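Local coordinates for protein CcbJ (Streptomyces caelestis, PDB 4HGZ) that probably transfers a methyl group from S-adenosyl-L-methionine to a nitrogen atom of its substrate, as an S-adenosylmethionine-dependent N-methyltransferase, at residues 38-43 against 193-198; 71-76 against 94-99; 98-103 against 113-118; 138-143 against 234-239; 211-216 against 221-226. All blocks are in the same frame, centred on the assembly; numbering follows the deposited sequence.

Contact 1. Residues 38-43 against 193-198; sequences DEWPGD and AVHLEA
His195 receives two sequence neighbours of the N-terminal loop, Trp40 and Pro41, and these three side chains make the whole contact. The firmer half belongs to the histidine, a buried residue of strand 193-202 whose side chain sets out toward the loop. Its CE1 lies 4.1 Å from CD1 of Trp40, and each of these atoms sits near the plane of the other ring, so indole and imidazole meet edge to edge instead of stacking, with the two side chains crossing at about a right angle. Pro41 brings its CD to 4.0 Å from NE2 of His195, approaching the imidazole obliquely; its compact ring gives the loop an apolar surface without polar atoms to satisfy beside the imidazole. No hydrogen bond joins the segments. The polar atoms of the imidazole are used elsewhere: NE2 pairs with Glu190 and ND1 with His212 of the adjacent strand, and two such bonds fix the rotation of the ring.

The loop side is looser. Trp40 is partly exposed and poorly ordered, and the carboxylate oxygen OE1 of the exposed Glu39 lies 3.5 Å above one face of its indole, toward the rim. Gly42 takes a positive phi of 47°, easy for glycine, and Asp43 N then bonds to Glu188 of the neighbouring strand. Tyr37, directly before this loop, contacts S-adenosyl-L-homocysteine in another structure of the protein, and the Trp40 side chain lies about 8 Å from that of Arg75. The arrangement is consistent with an N-terminal lid beside the cofactor pocket of a methyltransferase, here resting on the added antiparallel sheet.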
# COMPACT_ATOMS: atom_id res chain seq x y z
N ASP C 38 4.74 10.77 31.67
CA ASP C 38 4.86 11.99 32.52
C ASP C 38 3.71 12.97 32.22
O ASP C 38 2.63 12.86 32.81
CB ASP C 38 6.21 12.67 32.28
CG ASP C 38 6.73 13.42 33.50
OD1 ASP C 38 6.57 12.90 34.63
OD2 ASP C 38 7.31 14.52 33.34
N GLU C 39 3.95 13.89 31.30
CA GLU C 39 3.00 14.98 31.00
C GLU C 39 2.12 14.69 29.78
O GLU C 39 0.89 14.76 29.85
CB GLU C 39 3.77 16.29 30.78
CG GLU C 39 4.90 16.54 31.78
CD GLU C 39 6.20 16.94 31.10
OE1 GLU C 39 6.36 16.65 29.90
OE2 GLU C 39 7.07 17.54 31.78
N TRP C 40 2.76 14.38 28.65
CA TRP C 40 2.06 14.14 27.38
C TRP C 40 0.87 13.19 27.54
O TRP C 40 0.97 12.18 28.24
CB TRP C 40 3.02 13.57 26.34
CG TRP C 40 4.41 14.12 26.38
CD1 TRP C 40 4.95 15.08 25.57
CD2 TRP C 40 5.46 13.73 27.28
NE1 TRP C 40 6.26 15.31 25.91
CE2 TRP C 40 6.60 14.50 26.96
CE3 TRP C 40 5.55 12.81 28.34
CZ2 TRP C 40 7.81 14.37 27.65
CZ3 TRP C 40 6.76 12.69 29.02
CH2 TRP C 40 7.87 13.47 28.68
N PRO C 41 -0.25 13.50 26.88
CA PRO C 41 -1.45 12.66 26.92
C PRO C 41 -1.47 11.53 25.88
O PRO C 41 -0.56 11.42 25.06
CB PRO C 41 -2.57 13.65 26.62
CG PRO C 41 -1.93 14.65 25.72
CD PRO C 41 -0.49 14.77 26.17
N GLY C 42 -2.51 10.71 25.93
CA GLY C 42 -2.77 9.67 24.93
C GLY C 42 -1.60 8.81 24.53
O GLY C 42 -0.81 8.38 25.37
N ASP C 43 -1.49 8.54 23.22
CA ASP C 43 -0.40 7.71 22.69
C ASP C 43 0.93 8.47 22.70
O ASP C 43 1.98 7.90 22.46
CB ASP C 43 -0.71 7.23 21.27
CG ASP C 43 -2.02 6.47 21.18
OD1 ASP C 43 -2.24 5.56 22.01
OD2 ASP C 43 -2.83 6.76 20.27
N ALA C 193 -3.38 21.27 20.98
CA ALA C 193 -2.10 20.89 20.42
C ALA C 193 -2.20 19.56 19.69
O ALA C 193 -3.08 18.75 19.99
CB ALA C 193 -1.03 20.81 21.50
N VAL C 194 -1.32 19.35 18.72
CA VAL C 194 -1.21 18.06 18.07
C VAL C 194 0.20 17.53 18.25
O VAL C 194 1.17 18.29 18.22
CB VAL C 194 -1.55 18.13 16.57
CG1 VAL C 194 -2.88 18.82 16.37
CG2 VAL C 194 -0.47 18.87 15.83
N HIS C 195 0.30 16.22 18.47
CA HIS C 195 1.57 15.53 18.57
C HIS C 195 1.79 14.72 17.31
O HIS C 195 0.99 13.84 16.97
CB HIS C 195 1.58 14.63 19.80
CG HIS C 195 1.38 15.37 21.09
ND1 HIS C 195 2.38 15.52 22.03
CD2 HIS C 195 0.30 16.02 21.59
CE1 HIS C 195 1.93 16.22 23.05
NE2 HIS C 195 0.67 16.53 22.81
N LEU C 196 2.88 15.01 16.61
CA LEU C 196 3.21 14.35 15.36
C LEU C 196 4.61 13.73 15.44
O LEU C 196 5.35 13.99 16.39
CB LEU C 196 3.16 15.36 14.21
CG LEU C 196 1.95 16.28 14.33
CD1 LEU C 196 2.11 17.56 13.53
CD2 LEU C 196 0.72 15.52 13.89
N GLU C 197 4.97 12.94 14.44
CA GLU C 197 6.29 12.33 14.40
C GLU C 197 6.85 12.36 13.00
O GLU C 197 6.17 11.97 12.05
CB GLU C 197 6.24 10.88 14.89
CG GLU C 197 7.59 10.22 14.91
CD GLU C 197 7.64 9.01 15.83
OE1 GLU C 197 7.21 7.92 15.40
OE2 GLU C 197 8.12 9.16 16.98
N ALA C 198 8.08 12.85 12.88
CA ALA C 198 8.82 12.78 11.63
C ALA C 198 9.95 11.80 11.87
O ALA C 198 10.62 11.84 12.91
CB ALA C 198 9.36 14.14 11.24

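Contact 2. Residues 71-76 against 94-99; sequences VGTGRV and EPMLDK
Gly72 and Thr73 meet the first turns of helix 94-106 through van der Waals contact alone. The methyl CG2 of Thr73 lies 4.1 Å from the carbonyl O of Met96 and 4.2 Å from CB of Lys99, where the two side chains run alongside each other and point the same way. Beside them the Met96 sulfur, SD, comes to 4.1 Å from CA of Gly72. Methionine suits this exposed site because its chain, extended beyond CG, is long and flexible enough to lie against a backbone that offers no side chain of its own. Lysine contributes its aliphatic root, while its bent chain carries the ammonium away from the turn.

Behind this first shell stands the turn itself, a type II' beta turn from Val71 to Gly74 closed by the bond from Gly74 N to Val71 O (2.9 Å). Gly72 has a phi of 47° and Gly74 one of 96°, conformations that glycine adopts readily. The rotamer of Thr73, with CG2 anti to the carbonyl carbon, directs its methyl to the helix.

Further out, Glu91 accepts a hydrogen bond from Gly72 N, and Lys103, one turn beyond Lys99, gives one to the carbonyl O of Thr73. Arg75 forms a salt bridge with Asp49; both Arg75 and Glu91 bind S-adenosyl-L-homocysteine in another structure of this protein. A glycine-rich turn between strand 66-69 and helix 77-82, with an acidic residue ending strand 87-91, is the cofactor-binding signature of the Rossmann-like, class I S-adenosylmethionine-dependent methyltransferases.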
# COMPACT_ATOMS: atom_id res chain seq x y z
N VAL C 71 15.78 4.53 33.91
CA VAL C 71 14.67 4.64 34.84
C VAL C 71 13.87 5.93 34.68
O VAL C 71 12.82 6.09 35.30
CB VAL C 71 15.21 4.53 36.28
CG1 VAL C 71 16.08 5.75 36.59
CG2 VAL C 71 14.09 4.37 37.28
N GLY C 72 14.34 6.84 33.84
CA GLY C 72 13.61 8.09 33.58
C GLY C 72 13.12 8.79 34.84
O GLY C 72 13.90 9.06 35.75
N THR C 73 11.83 9.09 34.90
CA THR C 73 11.27 9.75 36.08
C THR C 73 10.55 8.77 37.00
O THR C 73 9.80 9.18 37.89
CB THR C 73 10.29 10.87 35.70
OG1 THR C 73 9.20 10.33 34.96
CG2 THR C 73 10.98 11.95 34.88
N GLY C 74 10.78 7.48 36.80
CA GLY C 74 10.27 6.46 37.71
C GLY C 74 8.96 5.81 37.31
O GLY C 74 8.23 5.28 38.16
N ARG C 75 8.66 5.84 36.02
CA ARG C 75 7.40 5.31 35.51
C ARG C 75 7.16 3.88 35.99
O ARG C 75 6.04 3.52 36.37
CB ARG C 75 7.37 5.36 33.99
CG ARG C 75 6.10 4.86 33.41
CD ARG C 75 6.12 4.91 31.89
NE ARG C 75 7.13 4.03 31.30
CZ ARG C 75 6.92 2.75 30.99
NH1 ARG C 75 5.74 2.19 31.23
NH2 ARG C 75 7.89 2.03 30.44
N VAL C 76 8.21 3.06 35.97
CA VAL C 76 8.13 1.70 36.46
C VAL C 76 8.63 1.57 37.90
O VAL C 76 8.15 0.73 38.66
CB VAL C 76 8.95 0.75 35.56
CG1 VAL C 76 8.69 -0.70 35.92
CG2 VAL C 76 8.64 1.01 34.08
N GLU C 94 20.40 14.11 33.49
CA GLU C 94 20.42 14.74 34.80
C GLU C 94 19.07 15.36 35.17
O GLU C 94 18.57 15.15 36.27
CB GLU C 94 21.54 15.78 34.89
CG GLU C 94 21.89 16.17 36.31
CD GLU C 94 23.21 16.90 36.40
OE1 GLU C 94 23.87 17.07 35.35
OE2 GLU C 94 23.59 17.29 37.52
N PRO C 95 18.48 16.14 34.25
CA PRO C 95 17.17 16.74 34.50
C PRO C 95 16.12 15.69 34.87
O PRO C 95 15.31 15.92 35.77
CB PRO C 95 16.82 17.41 33.16
CG PRO C 95 17.88 16.97 32.17
CD PRO C 95 19.07 16.59 32.98
N MET C 96 16.13 14.56 34.18
CA MET C 96 15.22 13.47 34.52
C MET C 96 15.53 12.84 35.88
O MET C 96 14.63 12.61 36.67
CB MET C 96 15.24 12.39 33.43
CG MET C 96 14.26 12.64 32.30
SD MET C 96 14.24 11.30 31.11
CE MET C 96 12.85 11.78 30.09
N LEU C 97 16.80 12.55 36.15
CA LEU C 97 17.15 11.96 37.43
C LEU C 97 16.81 12.92 38.57
O LEU C 97 16.33 12.50 39.62
CB LEU C 97 18.63 11.60 37.47
CG LEU C 97 19.01 10.74 38.67
CD1 LEU C 97 18.39 9.37 38.51
CD2 LEU C 97 20.51 10.63 38.79
N ASP C 98 17.06 14.20 38.36
CA ASP C 98 16.72 15.19 39.37
C ASP C 98 15.25 15.04 39.74
O ASP C 98 14.89 15.04 40.92
CB ASP C 98 17.05 16.60 38.90
CG ASP C 98 18.54 16.94 39.04
OD1 ASP C 98 19.24 16.20 39.76
OD2 ASP C 98 18.99 17.94 38.45
N LYS C 99 14.39 14.91 38.73
CA LYS C 99 12.96 14.78 38.96
C LYS C 99 12.61 13.50 39.71
O LYS C 99 11.81 13.52 40.64
CB LYS C 99 12.19 14.83 37.65
CG LYS C 99 11.60 16.18 37.35
CD LYS C 99 10.25 16.04 36.69
CE LYS C 99 9.34 17.21 37.06
NZ LYS C 99 7.91 16.91 36.79

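Contact 3. Residues 98-103 against 113-118; sequences DKLREK and VVPVLG
The guanidinium of Arg101 stands obliquely to Pro115, and it is the stem of the arginine rather than its flat end that makes the closest approach: CG of Arg101 lies 3.9 Å from CG of Pro115. From CG to NE the chain is extended, and it crosses Pro115 at a slant. At the head, NH1 of Arg101 forms a long, weak salt bridge with OD1 of Asp98 (3.5 Å), one turn earlier on the exposed flank of the helix.

On the inner flank, Leu100 points to the strand. Its methyl CD2 touches CB of Pro115 at 3.9 Å and CG1 of Val113 at 4.3 Å, so one branch bridges two alternate residues on the same side of strand 113-117. The chi1 of 174°, with CG opposite the backbone N, puts the isobutyl end on the strand side. Proline fits here because Val114 and Val116 make the backbone bonds to strand 87-91, and Pro115 has no N-H to give. Helix and strand run nearly antiparallel, 161° apart, as in the second half of a beta-alpha-beta crossover; Phe78 of helix 77-82 packs on both Leu100 and Val113.

No hydrogen bond spans the segments. Leucine, valine, proline and the arginine stem therefore hold helix to strand by apolar packing, while charge stays at the outer margin.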
# COMPACT_ATOMS: atom_id res chain seq x y z
N ASP C 98 17.06 14.20 38.36
CA ASP C 98 16.72 15.19 39.37
C ASP C 98 15.25 15.04 39.74
O ASP C 98 14.89 15.04 40.92
CB ASP C 98 17.05 16.60 38.90
CG ASP C 98 18.54 16.94 39.04
OD1 ASP C 98 19.24 16.20 39.76
OD2 ASP C 98 18.99 17.94 38.45
N LYS C 99 14.39 14.91 38.73
CA LYS C 99 12.96 14.78 38.96
C LYS C 99 12.61 13.50 39.71
O LYS C 99 11.81 13.52 40.64
CB LYS C 99 12.19 14.83 37.65
CG LYS C 99 11.60 16.18 37.35
CD LYS C 99 10.25 16.04 36.69
CE LYS C 99 9.34 17.21 37.06
NZ LYS C 99 7.91 16.91 36.79
N LEU C 100 13.19 12.39 39.30
CA LEU C 100 12.99 11.16 40.03
C LEU C 100 13.30 11.36 41.51
O LEU C 100 12.58 10.88 42.37
CB LEU C 100 13.84 10.03 39.44
CG LEU C 100 13.80 8.74 40.24
CD1 LEU C 100 12.48 8.06 40.02
CD2 LEU C 100 14.92 7.80 39.85
N ARG C 101 14.38 12.09 41.81
CA ARG C 101 14.78 12.34 43.19
C ARG C 101 13.74 13.16 43.94
O ARG C 101 13.45 12.91 45.10
CB ARG C 101 16.10 13.08 43.23
CG ARG C 101 17.32 12.23 42.95
CD ARG C 101 18.51 12.79 43.68
NE ARG C 101 19.74 12.09 43.35
CZ ARG C 101 20.68 12.61 42.57
NH1 ARG C 101 20.50 13.81 42.05
NH2 ARG C 101 21.78 11.93 42.32
N GLU C 102 13.20 14.16 43.25
CA GLU C 102 12.20 15.03 43.83
C GLU C 102 10.95 14.23 44.17
O GLU C 102 10.48 14.24 45.31
CB GLU C 102 11.88 16.14 42.83
CG GLU C 102 11.18 17.35 43.41
CD GLU C 102 11.01 18.46 42.38
OE1 GLU C 102 11.52 18.31 41.25
OE2 GLU C 102 10.37 19.49 42.71
N LYS C 103 10.42 13.53 43.18
CA LYS C 103 9.24 12.68 43.37
C LYS C 103 9.47 11.63 44.46
O LYS C 103 8.57 11.35 45.26
CB LYS C 103 8.85 12.01 42.05
CG LYS C 103 8.20 12.98 41.06
CD LYS C 103 8.25 12.47 39.63
CE LYS C 103 7.50 11.16 39.47
NZ LYS C 103 7.38 10.78 38.03
N VAL C 113 13.38 3.41 46.39
CA VAL C 113 13.98 3.81 45.11
C VAL C 113 15.37 4.44 45.26
O VAL C 113 15.53 5.44 45.94
CB VAL C 113 13.12 4.83 44.40
CG1 VAL C 113 13.67 5.09 43.01
CG2 VAL C 113 11.68 4.34 44.34
N VAL C 114 16.37 3.87 44.59
CA VAL C 114 17.73 4.36 44.70
C VAL C 114 18.20 4.93 43.38
O VAL C 114 18.62 4.19 42.49
CB VAL C 114 18.67 3.22 45.12
CG1 VAL C 114 20.09 3.74 45.31
CG2 VAL C 114 18.16 2.57 46.38
N PRO C 115 18.15 6.26 43.25
CA PRO C 115 18.48 6.93 41.99
C PRO C 115 19.98 6.91 41.71
O PRO C 115 20.76 7.37 42.54
CB PRO C 115 18.01 8.37 42.21
CG PRO C 115 17.35 8.39 43.57
CD PRO C 115 17.86 7.22 44.32
N VAL C 116 20.38 6.40 40.55
CA VAL C 116 21.79 6.37 40.18
C VAL C 116 22.05 7.13 38.88
O VAL C 116 21.69 6.66 37.81
CB VAL C 116 22.28 4.95 39.98
CG1 VAL C 116 23.77 4.94 39.64
CG2 VAL C 116 21.98 4.11 41.21
N LEU C 117 22.70 8.28 38.98
CA LEU C 117 23.01 9.10 37.82
C LEU C 117 24.26 8.60 37.12
O LEU C 117 25.31 8.48 37.73
CB LEU C 117 23.20 10.57 38.22
CG LEU C 117 23.72 11.43 37.07
CD1 LEU C 117 22.72 11.45 35.92
CD2 LEU C 117 24.04 12.85 37.52
N GLY C 118 24.14 8.34 35.82
CA GLY C 118 25.29 7.96 35.03
C GLY C 118 25.01 7.13 33.80
O GLY C 118 23.88 6.73 33.53

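Contact 4. Residues 138-143 against 234-239; sequences NTLFCL and AELDLM
A 3-10 turn at 140-142 faces helix 233-242 from a distance, the closest alpha carbons, those of Leu140 and Leu236, being 10.6 Å apart, so only long side chains can bridge the two backbones. Leu140 and Leu236 do so with their methyl ends: CD2 of Leu140 lies 4.0 Å from CD1 of Leu236. Both have CG opposite the backbone N (chi1 176° and -170°), which extends each leucine toward the other, and the two side chains meet at a slant. The same CD1 of Leu236 also lies 4.5 Å from CE1 of Phe141, close to the plane of the phenyl ring, so it touches an edge and not a face. One leucine methyl thus meets an aliphatic and an aromatic neighbour, both from the loop side, all three residues being buried, where large apolar side chains are well placed.

The surroundings complete the packing. Leu236 also rests on His266 and Tyr270 of strand 265-272, and Phe141 touches Gln149 of helix 146-159. Glu235 forms a salt bridge with Arg229, at the end of strand 221-229, and a hydrogen bond with Gln146. On another flank of helix 233-242, Leu238 and Met239 pack on Met239 and Leu238 of a neighbouring subunit, so the helix lies between the loop after strand 130-135 and a subunit interface.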
# COMPACT_ATOMS: atom_id res chain seq x y z
N ASN C 138 12.17 0.15 24.90
CA ASN C 138 13.26 0.42 23.95
C ASN C 138 14.55 0.96 24.53
O ASN C 138 15.39 1.47 23.80
CB ASN C 138 12.79 1.34 22.83
CG ASN C 138 11.73 0.69 21.97
OD1 ASN C 138 11.74 -0.51 21.73
ND2 ASN C 138 10.78 1.49 21.51
N THR C 139 14.74 0.86 25.84
CA THR C 139 15.96 1.40 26.43
C THR C 139 17.20 0.73 25.83
O THR C 139 18.16 1.40 25.44
CB THR C 139 15.96 1.29 27.95
OG1 THR C 139 15.10 2.30 28.49
CG2 THR C 139 17.36 1.53 28.50
N LEU C 140 17.16 -0.59 25.72
CA LEU C 140 18.30 -1.29 25.15
C LEU C 140 18.61 -0.76 23.77
O LEU C 140 19.78 -0.70 23.38
CB LEU C 140 18.01 -2.79 25.06
CG LEU C 140 19.11 -3.61 24.39
CD1 LEU C 140 20.35 -3.58 25.23
CD2 LEU C 140 18.62 -5.04 24.17
N PHE C 141 17.58 -0.39 23.01
CA PHE C 141 17.79 0.03 21.61
C PHE C 141 18.24 1.48 21.51
O PHE C 141 18.33 2.03 20.41
CB PHE C 141 16.54 -0.20 20.76
CG PHE C 141 16.21 -1.66 20.52
CD1 PHE C 141 17.14 -2.65 20.79
CD2 PHE C 141 14.98 -2.03 20.00
CE1 PHE C 141 16.83 -4.00 20.56
CE2 PHE C 141 14.67 -3.37 19.76
CZ PHE C 141 15.59 -4.36 20.03
N CYS C 142 18.51 2.09 22.65
CA CYS C 142 19.04 3.46 22.69
C CYS C 142 20.54 3.45 22.44
O CYS C 142 21.12 4.46 22.05
CB CYS C 142 18.76 4.11 24.05
SG CYS C 142 17.02 4.61 24.24
N LEU C 143 21.16 2.30 22.68
CA LEU C 143 22.56 2.10 22.35
C LEU C 143 22.67 1.90 20.84
O LEU C 143 22.07 0.98 20.28
CB LEU C 143 23.08 0.89 23.11
CG LEU C 143 22.96 1.09 24.63
CD1 LEU C 143 23.22 -0.18 25.41
CD2 LEU C 143 23.91 2.19 25.05
N ALA C 234 15.54 -12.91 16.52
CA ALA C 234 16.55 -13.96 16.36
C ALA C 234 17.97 -13.41 16.47
O ALA C 234 18.85 -14.08 17.00
CB ALA C 234 16.35 -14.73 15.05
N GLU C 235 18.18 -12.20 15.97
CA GLU C 235 19.45 -11.51 16.12
C GLU C 235 19.65 -11.25 17.61
O GLU C 235 20.70 -11.55 18.17
CB GLU C 235 19.44 -10.18 15.36
CG GLU C 235 20.68 -9.32 15.53
CD GLU C 235 20.48 -7.86 15.12
OE1 GLU C 235 19.37 -7.50 14.65
OE2 GLU C 235 21.43 -7.06 15.27
N LEU C 236 18.62 -10.70 18.25
CA LEU C 236 18.69 -10.37 19.67
C LEU C 236 19.06 -11.58 20.51
O LEU C 236 19.95 -11.51 21.38
CB LEU C 236 17.36 -9.80 20.13
CG LEU C 236 17.35 -9.20 21.53
CD1 LEU C 236 18.36 -8.07 21.63
CD2 LEU C 236 15.93 -8.71 21.84
N ASP C 237 18.40 -12.71 20.25
CA ASP C 237 18.67 -13.94 20.98
C ASP C 237 20.12 -14.41 20.80
O ASP C 237 20.72 -14.99 21.71
CB ASP C 237 17.71 -15.05 20.54
CG ASP C 237 16.27 -14.79 20.98
OD1 ASP C 237 16.02 -13.87 21.81
OD2 ASP C 237 15.38 -15.52 20.50
N LEU C 238 20.68 -14.16 19.62
CA LEU C 238 22.05 -14.57 19.37
C LEU C 238 23.00 -13.63 20.12
O LEU C 238 24.01 -14.06 20.69
CB LEU C 238 22.34 -14.58 17.86
CG LEU C 238 23.74 -15.05 17.48
CD1 LEU C 238 24.02 -16.39 18.13
CD2 LEU C 238 23.90 -15.12 15.97
N MET C 239 22.66 -12.35 20.13
CA MET C 239 23.40 -11.38 20.91
C MET C 239 23.43 -11.82 22.37
O MET C 239 24.49 -11.86 23.00
CB MET C 239 22.76 -10.00 20.79
CG MET C 239 22.87 -9.44 19.40
SD MET C 239 21.67 -8.14 19.06
CE MET C 239 22.07 -6.94 20.33

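Contact 5. Residues 211-216 against 221-226; sequences HHIVLS and IRLFPY
His212 and Phe224, and after them Val214 and Arg222, are the hydrogen-bonded pairs of two antiparallel strands whose axes approach to 4.2 Å. Four backbone bonds join them. His212 N gives to Phe224 O at 2.8 Å. Phe224 N returns a bond to His212 O at 2.7 Å, while Val214 N to Arg222 O and Arg222 N to Val214 O are both 2.9 Å. At the non-hydrogen-bonded pairs, alpha C-H groups such as that of Ile213 turn toward carbonyl oxygens.

Apolar packing divides between the two faces. On the one with Ile213, Leu215, Ile221 and Leu223, CG1 of Ile213 meets CD2 of Leu223 at 3.9 Å, and Leu215 lies alongside Ile221; beta-branched isoleucine favours strands, and with leucine it fills a buried face. On the other, CG2 of Val214 reaches the edge of the Phe224 ring, 4.0 Å from CE2.

Ring contacts form a third group. Pro225 CG lies over one face of the His211 imidazole, 4.1 Å from its centroid, a CH-pi contact, while CB of Leu223 comes to the edge of the same ring. CZ of Phe224 lies above one face of the Arg222 guanidinium, toward its rim. His212 NE2 hydrogen-bonds to His195 ND1 of neighbouring strand 193-202.

One neighbouring subunit packs its Ile221 against Ile221; at the edge of the sheet Leu223 N hydrogen-bonds to Glu217 of another subunit. This is a regular antiparallel beta hairpin, the last two strands of a four-stranded sheet added to the methyltransferase fold and used in assembly.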
# COMPACT_ATOMS: atom_id res chain seq x y z
N HIS C 211 11.93 12.80 15.25
CA HIS C 211 11.53 13.88 16.13
C HIS C 211 10.09 13.66 16.55
O HIS C 211 9.21 13.43 15.71
CB HIS C 211 11.59 15.22 15.41
CG HIS C 211 12.96 15.78 15.30
ND1 HIS C 211 13.32 16.97 15.88
CD2 HIS C 211 14.06 15.32 14.67
CE1 HIS C 211 14.59 17.22 15.61
NE2 HIS C 211 15.06 16.23 14.88
N HIS C 212 9.83 13.74 17.84
CA HIS C 212 8.47 13.90 18.30
C HIS C 212 8.20 15.39 18.22
O HIS C 212 8.95 16.18 18.79
CB HIS C 212 8.30 13.37 19.72
CG HIS C 212 6.90 13.49 20.25
ND1 HIS C 212 5.99 12.46 20.18
CD2 HIS C 212 6.26 14.52 20.84
CE1 HIS C 212 4.84 12.86 20.71
NE2 HIS C 212 4.98 14.10 21.12
N ILE C 213 7.15 15.78 17.50
CA ILE C 213 6.80 17.19 17.29
C ILE C 213 5.51 17.57 18.01
O ILE C 213 4.51 16.86 17.93
CB ILE C 213 6.60 17.47 15.80
CG1 ILE C 213 7.80 16.97 15.01
CG2 ILE C 213 6.35 18.94 15.56
CD1 ILE C 213 7.57 16.98 13.51
N VAL C 214 5.52 18.71 18.68
CA VAL C 214 4.31 19.26 19.31
C VAL C 214 4.04 20.65 18.72
O VAL C 214 4.88 21.55 18.83
CB VAL C 214 4.47 19.38 20.85
CG1 VAL C 214 3.16 19.73 21.49
CG2 VAL C 214 4.99 18.09 21.44
N LEU C 215 2.89 20.81 18.08
CA LEU C 215 2.47 22.12 17.56
C LEU C 215 1.32 22.61 18.41
O LEU C 215 0.39 21.85 18.69
CB LEU C 215 2.00 22.00 16.12
CG LEU C 215 2.88 21.22 15.14
CD1 LEU C 215 2.22 21.19 13.76
CD2 LEU C 215 4.25 21.84 15.07
N SER C 216 1.37 23.87 18.82
CA SER C 216 0.36 24.39 19.74
C SER C 216 -0.39 25.57 19.17
O SER C 216 0.17 26.35 18.39
CB SER C 216 1.01 24.78 21.08
OG SER C 216 2.04 23.88 21.44
N ILE C 221 6.30 25.54 18.88
CA ILE C 221 6.74 24.27 18.31
C ILE C 221 7.81 23.62 19.20
O ILE C 221 8.81 24.25 19.54
CB ILE C 221 7.33 24.45 16.91
CG1 ILE C 221 6.30 25.09 15.97
CG2 ILE C 221 7.82 23.12 16.37
CD1 ILE C 221 6.86 25.41 14.59
N ARG C 222 7.60 22.36 19.56
CA ARG C 222 8.59 21.65 20.36
C ARG C 222 9.03 20.39 19.64
O ARG C 222 8.21 19.56 19.25
CB ARG C 222 8.04 21.32 21.73
CG ARG C 222 7.50 22.54 22.47
CD ARG C 222 8.60 23.35 23.12
NE ARG C 222 8.98 22.80 24.41
CZ ARG C 222 10.12 22.16 24.66
NH1 ARG C 222 11.03 22.00 23.70
NH2 ARG C 222 10.36 21.69 25.88
N LEU C 223 10.34 20.24 19.47
CA LEU C 223 10.90 19.06 18.84
C LEU C 223 11.62 18.19 19.87
O LEU C 223 12.40 18.69 20.67
CB LEU C 223 11.87 19.47 17.74
CG LEU C 223 11.34 20.47 16.71
CD1 LEU C 223 12.47 20.87 15.75
CD2 LEU C 223 10.17 19.87 15.95
N PHE C 224 11.34 16.90 19.86
CA PHE C 224 12.01 15.98 20.78
C PHE C 224 12.66 14.85 20.00
O PHE C 224 12.00 13.87 19.65
CB PHE C 224 11.01 15.44 21.82
CG PHE C 224 10.38 16.52 22.67
CD1 PHE C 224 10.98 16.92 23.86
CD2 PHE C 224 9.20 17.14 22.27
CE1 PHE C 224 10.40 17.93 24.64
CE2 PHE C 224 8.63 18.14 23.05
CZ PHE C 224 9.23 18.53 24.24
N PRO C 225 13.95 14.99 19.70
CA PRO C 225 14.70 14.05 18.88
C PRO C 225 14.99 12.75 19.61
O PRO C 225 15.18 12.74 20.82
CB PRO C 225 16.02 14.77 18.63
CG PRO C 225 15.78 16.20 18.98
CD PRO C 225 14.76 16.16 20.06
N TYR C 226 15.02 11.66 18.86
CA TYR C 226 15.50 10.40 19.41
C TYR C 226 16.06 9.47 18.32
O TYR C 226 15.89 9.70 17.13
CB TYR C 226 14.42 9.75 20.30
CG TYR C 226 13.25 9.15 19.57
CD1 TYR C 226 13.27 7.83 19.15
CD2 TYR C 226 12.11 9.90 19.29
CE1 TYR C 226 12.21 7.27 18.48
CE2 TYR C 226 11.03 9.35 18.62
CZ TYR C 226 11.09 8.04 18.22
OH TYR C 226 10.04 7.46 17.54

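Contacts 2 and 3 lie about 6 Å apart between centres, share helix 94-106 and belong to the Rossmann-like cofactor-binding half. Contacts 1 and 5, with centres about 9 Å apart, meet on the added antiparallel sheet, where strands 193-202 and 207-216 are neighbours. Contact 1 spans the two regions, since Asp38 touches Thr73 of contact 2. The centre of contact 4 is about 22 Å from that of contact 2, on the opposite side of the chain's centre. Along the sequence, contacts 2 and 3 fall between the segments of contact 1, which alternate with those of contact 4; contact 5 falls between those of contact 4. The N-terminal loop thus lies between the cofactor region and a sheet that contacts other subunits.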